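Local coordinates for beta-galactosidase (Geobacillus stearothermophilus, PDB 4OIF), which cleaves terminal non-reducing beta-D-galactose residues from beta-D-galactosides as an intracellular, homotrimeric, zinc-binding GH42 glycosidase, at the interface of chains A and B. Coordinates in Å, arbitrary orientation; residue numbers count along the deposited sequence, not the author numbering. Chains: chain A/B, Beta-galactosidase.

Contacts 1 and 2 belong to the same face between neighbouring subunits of the GH42 homotrimer, and the centres of their C-alpha atoms lie about 16 Å apart. Chain A supplies distant stretches of its sequence, the 3-10 helix 195-197 to contact 1 and the loop 513-516 to contact 2. Chain B answers with successive residues: B:Gln25 and B:Ser365 serve contact 1, B:Trp26 and B:Arg366 contact 2. Contact 1 is centred about 12 Å from the acid/base B:Glu158 and the nucleophile B:Glu322, so trimer assembly probably completes the substrate pocket, whereas contact 2 is a loop-to-loop anchorage that may mainly hold the subunits together.

Contact 1: the interface of chains A and B. Residues chain A 195-196; chain B 25, 53, 119, 365, 369-370.
The indole of A:Trp196 is layered between B:Arg119 and A:Phe195, hiding 105 Å² against chain B. The CD1 edge of A:Trp196 stands over the centre of the B:Phe53 ring, 3.7 Å from its CD2. B:Arg119 covers the indole face opposite A:Phe195: its CD sits 3.5 Å from the centroid of the A:Trp196 five-membered ring in a CH-pi contact. From CD the guanidinium runs out over the NE1-CE2-CZ2 side of the indole, tilted 27° to it. The indole N-H does not point at the guanidinium; it runs in the ring plane to a water 2.9 Å from A:Trp196 NE1, which lies 2.8 Å from the carboxylate OE1 of B:Glu370.

On the other indole face, A:Phe195 CE2 lies over the centre. With CG anti to the backbone N (chi1 178°), the A:Phe195 ring is carried against the indole and its CZ directed at B:Glu370, 3.7 Å from CB. The B:Glu370 carboxylate meets the rim of this ring, the two planes 61° apart. Further along the same edge, A:Phe195 CD1 lies 3.6 Å from B:Ser365 OG, a hydroxyl that donates to a lone pair of the B:Gln25 side-chain carbonyl OE1 (2.9 Å). B:Phe369 CB packs against CE2 on the opposite edge.

The aromatic pair sits on the 3-10 helix 195-197 of chain A and enters the active-site side of chain B, where B:Arg119 probably binds substrate.

Contact 2: the interface of chains A and B. Residues chain A 513-516; chain B 26, 366, 379-380.
A:Leu514 is the apolar centre, set among B:Trp26, B:Arg366 and B:His379 with 69 Å² hidden by chain B. Its side chain and that of B:Trp26 come from opposite directions. Methyl CD1 of A:Leu514 meets the six-membered end of the indole at the edge, in the ring plane, 3.8 Å from B:Trp26 CZ3. With CG of the leucine anti to its carbonyl carbon (chi1 -65°) and CD1 continuing outward, this branch leads towards the tryptophan while CD2 turns to the histidine.

A:Leu514 CD2 lies 3.8 Å from ND1 of the B:His379 imidazole and also touches CB of that residue. B:Arg366 crosses the leucine obliquely with its chain fully extended. B:Arg366 CG rests 4.0 Å from A:Leu514 CD2, and the guanidinium offers the outer part of one face to A:Leu514 CG, 3.8 Å from B:Arg366 NE. The arginine therefore contributes its methylenes and a flat face to the apolar group, with its terminal nitrogens beyond.

Further out the contact passes to backbone. A:Tyr513 brings its carbonyl O near B:His379 CB. A:Gly515 and A:Gly516, without side chains, let the chain A loop run close beside B:Asp380, the A:Gly515 CA standing 3.7 Å from the B:Asp380 CA. At the polar rim the A:Gly515 backbone N donates to the B:His379 carbonyl O over 2.7 Å, nearly straight at 168° but with the donor tilted 29° from the carbonyl plane.

Contact 1: the interface of chains A and B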
ATOM      1  N   PHE A 195      10.524  12.089 -28.026  1.00  6.64           N
ATOM      2  CA  PHE A 195      10.516  12.462 -26.620  1.00  6.11           C
ATOM      3  C   PHE A 195      11.353  11.480 -25.784  1.00  5.52           C
ATOM      4  O   PHE A 195      11.161  10.266 -25.863  1.00  8.19           O
ATOM      5  CB  PHE A 195       9.062  12.516 -26.127  1.00  8.50           C
ATOM      6  CG  PHE A 195       8.916  12.836 -24.674  1.00  9.56           C
ATOM      7  CD1 PHE A 195       9.056  14.138 -24.219  1.00  6.71           C
ATOM      8  CD2 PHE A 195       8.625  11.834 -23.757  1.00  9.63           C
ATOM      9  CE1 PHE A 195       8.917  14.438 -22.872  1.00  8.37           C
ATOM     10  CE2 PHE A 195       8.481  12.132 -22.405  1.00  8.61           C
ATOM     11  CZ  PHE A 195       8.629  13.434 -21.966  1.00  6.05           C
ATOM     12  N   TRP A 196      12.290  12.013 -25.005  1.00  8.59           N
ATOM     13  CA  TRP A 196      13.182  11.203 -24.164  1.00  8.74           C
ATOM     14  C   TRP A 196      14.007  10.194 -24.972  1.00  6.06           C
ATOM     15  O   TRP A 196      14.367   9.132 -24.469  1.00  3.89           O
ATOM     16  CB  TRP A 196      12.384  10.479 -23.067  1.00  7.45           C
ATOM     17  CG  TRP A 196      11.920  11.406 -21.983  1.00  5.58           C
ATOM     18  CD1 TRP A 196      12.190  12.731 -21.878  1.00  4.41           C
ATOM     19  CD2 TRP A 196      11.099  11.073 -20.861  1.00 10.70           C
ATOM     20  NE1 TRP A 196      11.591  13.253 -20.757  1.00  8.88           N
ATOM     21  CE2 TRP A 196      10.916  12.253 -20.113  1.00  7.96           C
ATOM     22  CE3 TRP A 196      10.489   9.895 -20.422  1.00 10.24           C
ATOM     23  CZ2 TRP A 196      10.144  12.291 -18.950  1.00  8.37           C
ATOM     24  CZ3 TRP A 196       9.725   9.935 -19.261  1.00  6.74           C
ATOM     25  CH2 TRP A 196       9.558  11.122 -18.542  1.00  7.35           C
TER
ATOM     26  N   GLN B  25      11.727  17.145 -31.743  1.00  8.60           N
ATOM     27  CA  GLN B  25      10.447  16.452 -31.819  1.00  5.54           C
ATOM     28  C   GLN B  25       9.597  16.995 -32.964  1.00  9.34           C
ATOM     29  O   GLN B  25       8.503  16.493 -33.217  1.00 12.81           O
ATOM     30  CB  GLN B  25       9.692  16.577 -30.493  1.00  8.30           C
ATOM     31  CG  GLN B  25      10.390  15.911 -29.314  1.00  6.12           C
ATOM     32  CD  GLN B  25       9.803  16.344 -27.991  1.00  6.17           C
ATOM     33  OE1 GLN B  25       8.650  16.754 -27.924  1.00  9.13           O
ATOM     34  NE2 GLN B  25      10.601  16.289 -26.939  1.00  8.37           N
ATOM     35  N   PHE B  53      17.428  15.658 -24.469  1.00  3.51           N
ATOM     36  CA  PHE B  53      17.114  14.291 -24.850  1.00  4.98           C
ATOM     37  C   PHE B  53      17.189  14.085 -26.350  1.00  9.83           C
ATOM     38  O   PHE B  53      16.339  13.413 -26.933  1.00  2.90           O
ATOM     39  CB  PHE B  53      15.733  13.904 -24.328  1.00  6.40           C
ATOM     40  CG  PHE B  53      15.606  14.037 -22.838  1.00  8.61           C
ATOM     41  CD1 PHE B  53      16.157  13.076 -21.996  1.00  4.54           C
ATOM     42  CD2 PHE B  53      14.968  15.137 -22.275  1.00  5.68           C
ATOM     43  CE1 PHE B  53      16.051  13.203 -20.615  1.00  7.07           C
ATOM     44  CE2 PHE B  53      14.863  15.271 -20.900  1.00  6.62           C
ATOM     45  CZ  PHE B  53      15.394  14.302 -20.067  1.00  6.78           C
ATOM     46  N   ARG B 119      14.209   7.141 -18.546  1.00 11.75           N
ATOM     47  CA  ARG B 119      15.311   8.086 -18.669  1.00  7.24           C
ATOM     48  C   ARG B 119      16.056   8.171 -17.344  1.00  8.58           C
ATOM     49  O   ARG B 119      15.625   7.571 -16.367  1.00 10.30           O
ATOM     50  CB  ARG B 119      14.797   9.474 -19.068  1.00  7.36           C
ATOM     51  CG  ARG B 119      14.172  10.227 -17.901  1.00  9.83           C
ATOM     52  CD  ARG B 119      13.583  11.547 -18.305  1.00  7.30           C
ATOM     53  NE  ARG B 119      12.838  12.145 -17.204  1.00 11.73           N
ATOM     54  CZ  ARG B 119      12.455  13.419 -17.159  1.00 12.01           C
ATOM     55  NH1 ARG B 119      12.726  14.243 -18.166  1.00  7.33           N
ATOM     56  NH2 ARG B 119      11.788  13.866 -16.104  1.00 10.21           N
ATOM     57  N   SER B 365       4.887  18.737 -25.881  1.00  9.38           N
ATOM     58  CA  SER B 365       5.086  17.573 -26.731  0.51  8.16           C
ATOM     59  C   SER B 365       3.731  17.062 -27.200  1.00 13.16           C
ATOM     60  O   SER B 365       2.775  17.025 -26.426  1.00  6.61           O
ATOM     61  CB  SER B 365       5.847  16.473 -25.985  0.51  9.17           C
ATOM     62  OG  SER B 365       7.108  16.932 -25.526  0.51  8.22           O
ATOM     63  N   PHE B 369       4.787  10.822 -22.559  1.00 14.97           N
ATOM     64  CA  PHE B 369       4.527  10.973 -21.127  1.00 11.07           C
ATOM     65  C   PHE B 369       4.199  12.386 -20.650  1.00  8.95           C
ATOM     66  O   PHE B 369       3.450  12.549 -19.688  1.00  8.02           O
ATOM     67  CB  PHE B 369       5.732  10.455 -20.340  1.00  7.59           C
ATOM     68  CG  PHE B 369       5.389   9.939 -18.964  1.00  9.26           C
ATOM     69  CD1 PHE B 369       4.674   8.758 -18.809  1.00 12.53           C
ATOM     70  CD2 PHE B 369       5.789  10.632 -17.823  1.00 10.22           C
ATOM     71  CE1 PHE B 369       4.358   8.264 -17.542  1.00 13.44           C
ATOM     72  CE2 PHE B 369       5.477  10.146 -16.549  1.00 12.43           C
ATOM     73  CZ  PHE B 369       4.762   8.957 -16.412  1.00 14.75           C
ATOM     74  N   GLU B 370       4.753  13.406 -21.300  1.00 10.88           N
ATOM     75  CA  GLU B 370       4.566  14.763 -20.805  1.00  5.62           C
ATOM     76  C   GLU B 370       3.813  15.658 -21.779  1.00  6.40           C
ATOM     77  O   GLU B 370       3.936  16.875 -21.721  1.00  8.76           O
ATOM     78  CB  GLU B 370       5.923  15.386 -20.450  1.00  9.75           C
ATOM     79  CG  GLU B 370       6.529  14.824 -19.158  1.00  7.65           C
ATOM     80  CD  GLU B 370       7.930  15.363 -18.857  1.00 11.71           C
ATOM     81  OE1 GLU B 370       8.571  15.947 -19.752  1.00 12.67           O
ATOM     82  OE2 GLU B 370       8.405  15.187 -17.720  1.00  9.92           O
TER
HETATM   83  O   HOH W   1      11.390  16.094 -20.084  1.00  7.19           O

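Contact 2: the interface of chains A and B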
ATOM      1  N   TYR A 513      -4.570  16.613 -30.671  1.00  9.90           N
ATOM      2  CA  TYR A 513      -5.026  17.420 -31.812  1.00  8.22           C
ATOM      3  C   TYR A 513      -4.419  18.804 -31.682  1.00 12.77           C
ATOM      4  O   TYR A 513      -4.433  19.405 -30.602  1.00  8.68           O
ATOM      5  CB  TYR A 513      -6.555  17.528 -31.872  1.00  7.11           C
ATOM      6  CG  TYR A 513      -7.250  16.295 -32.387  1.00  9.38           C
ATOM      7  CD1 TYR A 513      -7.294  16.024 -33.749  1.00 10.03           C
ATOM      8  CD2 TYR A 513      -7.878  15.400 -31.514  1.00 10.67           C
ATOM      9  CE1 TYR A 513      -7.926  14.891 -34.237  1.00 10.38           C
ATOM     10  CE2 TYR A 513      -8.524  14.260 -31.996  1.00  8.51           C
ATOM     11  CZ  TYR A 513      -8.540  14.018 -33.361  1.00 10.83           C
ATOM     12  OH  TYR A 513      -9.160  12.901 -33.865  1.00 10.74           O
ATOM     13  N   LEU A 514      -3.874  19.311 -32.774  1.00  6.23           N
ATOM     14  CA  LEU A 514      -3.123  20.547 -32.700  1.00  8.07           C
ATOM     15  C   LEU A 514      -3.925  21.718 -33.232  1.00 12.94           C
ATOM     16  O   LEU A 514      -4.791  21.557 -34.089  1.00 10.55           O
ATOM     17  CB  LEU A 514      -1.813  20.421 -33.475  1.00 14.06           C
ATOM     18  CG  LEU A 514      -0.748  19.428 -33.000  1.00 14.40           C
ATOM     19  CD1 LEU A 514       0.534  19.687 -33.784  1.00  9.22           C
ATOM     20  CD2 LEU A 514      -0.498  19.526 -31.499  1.00  7.38           C
ATOM     21  N   GLY A 515      -3.634  22.902 -32.717  1.00 14.28           N
ATOM     22  CA  GLY A 515      -4.114  24.116 -33.348  1.00 13.02           C
ATOM     23  C   GLY A 515      -5.541  24.407 -32.984  1.00 11.75           C
ATOM     24  O   GLY A 515      -6.303  24.954 -33.769  1.00 16.22           O
ATOM     25  N   GLY A 516      -5.906  24.026 -31.772  1.00 19.81           N
ATOM     26  CA  GLY A 516      -7.251  24.252 -31.306  1.00 12.90           C
ATOM     27  C   GLY A 516      -8.122  23.063 -31.615  1.00 13.34           C
ATOM     28  O   GLY A 516      -7.708  22.109 -32.261  1.00 12.32           O
TER
ATOM     29  N   TRP B  26      10.117  18.001 -33.668  1.00  6.92           N
ATOM     30  CA  TRP B  26       9.365  18.696 -34.707  1.00  6.61           C
ATOM     31  C   TRP B  26      10.150  18.876 -36.006  1.00 12.46           C
ATOM     32  O   TRP B  26       9.890  19.807 -36.772  1.00 15.62           O
ATOM     33  CB  TRP B  26       8.919  20.071 -34.194  1.00  5.46           C
ATOM     34  CG  TRP B  26       8.086  20.005 -32.943  1.00  8.28           C
ATOM     35  CD1 TRP B  26       8.535  19.987 -31.659  1.00  4.34           C
ATOM     36  CD2 TRP B  26       6.653  19.947 -32.867  1.00  8.58           C
ATOM     37  NE1 TRP B  26       7.478  19.923 -30.787  1.00  3.42           N
ATOM     38  CE2 TRP B  26       6.311  19.892 -31.503  1.00  6.52           C
ATOM     39  CE3 TRP B  26       5.629  19.917 -33.822  1.00  6.77           C
ATOM     40  CZ2 TRP B  26       4.984  19.816 -31.068  1.00 11.03           C
ATOM     41  CZ3 TRP B  26       4.311  19.842 -33.388  1.00  7.19           C
ATOM     42  CH2 TRP B  26       4.000  19.790 -32.024  1.00  4.19           C
ATOM     43  N   ARG B 366       3.633  16.672 -28.465  1.00 15.97           N
ATOM     44  CA  ARG B 366       2.330  16.279 -28.983  1.00 14.27           C
ATOM     45  C   ARG B 366       1.883  14.934 -28.412  1.00 15.92           C
ATOM     46  O   ARG B 366       0.685  14.677 -28.242  1.00  7.75           O
ATOM     47  CB  ARG B 366       2.342  16.229 -30.507  1.00 11.54           C
ATOM     48  CG  ARG B 366       0.982  15.887 -31.071  1.00  9.36           C
ATOM     49  CD  ARG B 366       0.987  15.827 -32.568  1.00  8.76           C
ATOM     50  NE  ARG B 366      -0.364  15.620 -33.067  1.00 17.18           N
ATOM     51  CZ  ARG B 366      -0.667  15.496 -34.351  1.00 16.34           C
ATOM     52  NH1 ARG B 366       0.296  15.567 -35.257  1.00 11.75           N
ATOM     53  NH2 ARG B 366      -1.927  15.304 -34.725  1.00  9.53           N
ATOM     54  N   HIS B 379      -1.006  23.046 -27.237  1.00 11.87           N
ATOM     55  CA  HIS B 379      -1.260  22.310 -28.466  1.00 14.00           C
ATOM     56  C   HIS B 379      -1.968  23.189 -29.499  1.00 15.17           C
ATOM     57  O   HIS B 379      -1.896  22.923 -30.707  1.00  7.95           O
ATOM     58  CB  HIS B 379      -2.091  21.058 -28.173  1.00  6.59           C
ATOM     59  CG  HIS B 379      -1.383  20.060 -27.317  1.00 10.34           C
ATOM     60  ND1 HIS B 379      -0.239  19.408 -27.727  1.00  8.84           N
ATOM     61  CD2 HIS B 379      -1.647  19.610 -26.068  1.00 10.58           C
ATOM     62  CE1 HIS B 379       0.171  18.602 -26.765  1.00 15.13           C
ATOM     63  NE2 HIS B 379      -0.668  18.703 -25.749  1.00  8.00           N
ATOM     64  N   ASP B 380      -2.639  24.236 -29.014  1.00  9.07           N
ATOM     65  CA  ASP B 380      -3.460  25.076 -29.875  1.00 13.54           C
ATOM     66  C   ASP B 380      -2.619  26.068 -30.661  1.00 10.03           C
ATOM     67  O   ASP B 380      -3.115  26.695 -31.598  1.00 12.04           O
ATOM     68  CB  ASP B 380      -4.537  25.825 -29.065  1.00 15.85           C
ATOM     69  CG  ASP B 380      -3.953  26.735 -27.986  1.00 11.76           C
ATOM     70  OD1 ASP B 380      -2.721  26.913 -27.931  1.00 16.49           O
ATOM     71  OD2 ASP B 380      -4.735  27.288 -27.190  1.00 16.40           O
TER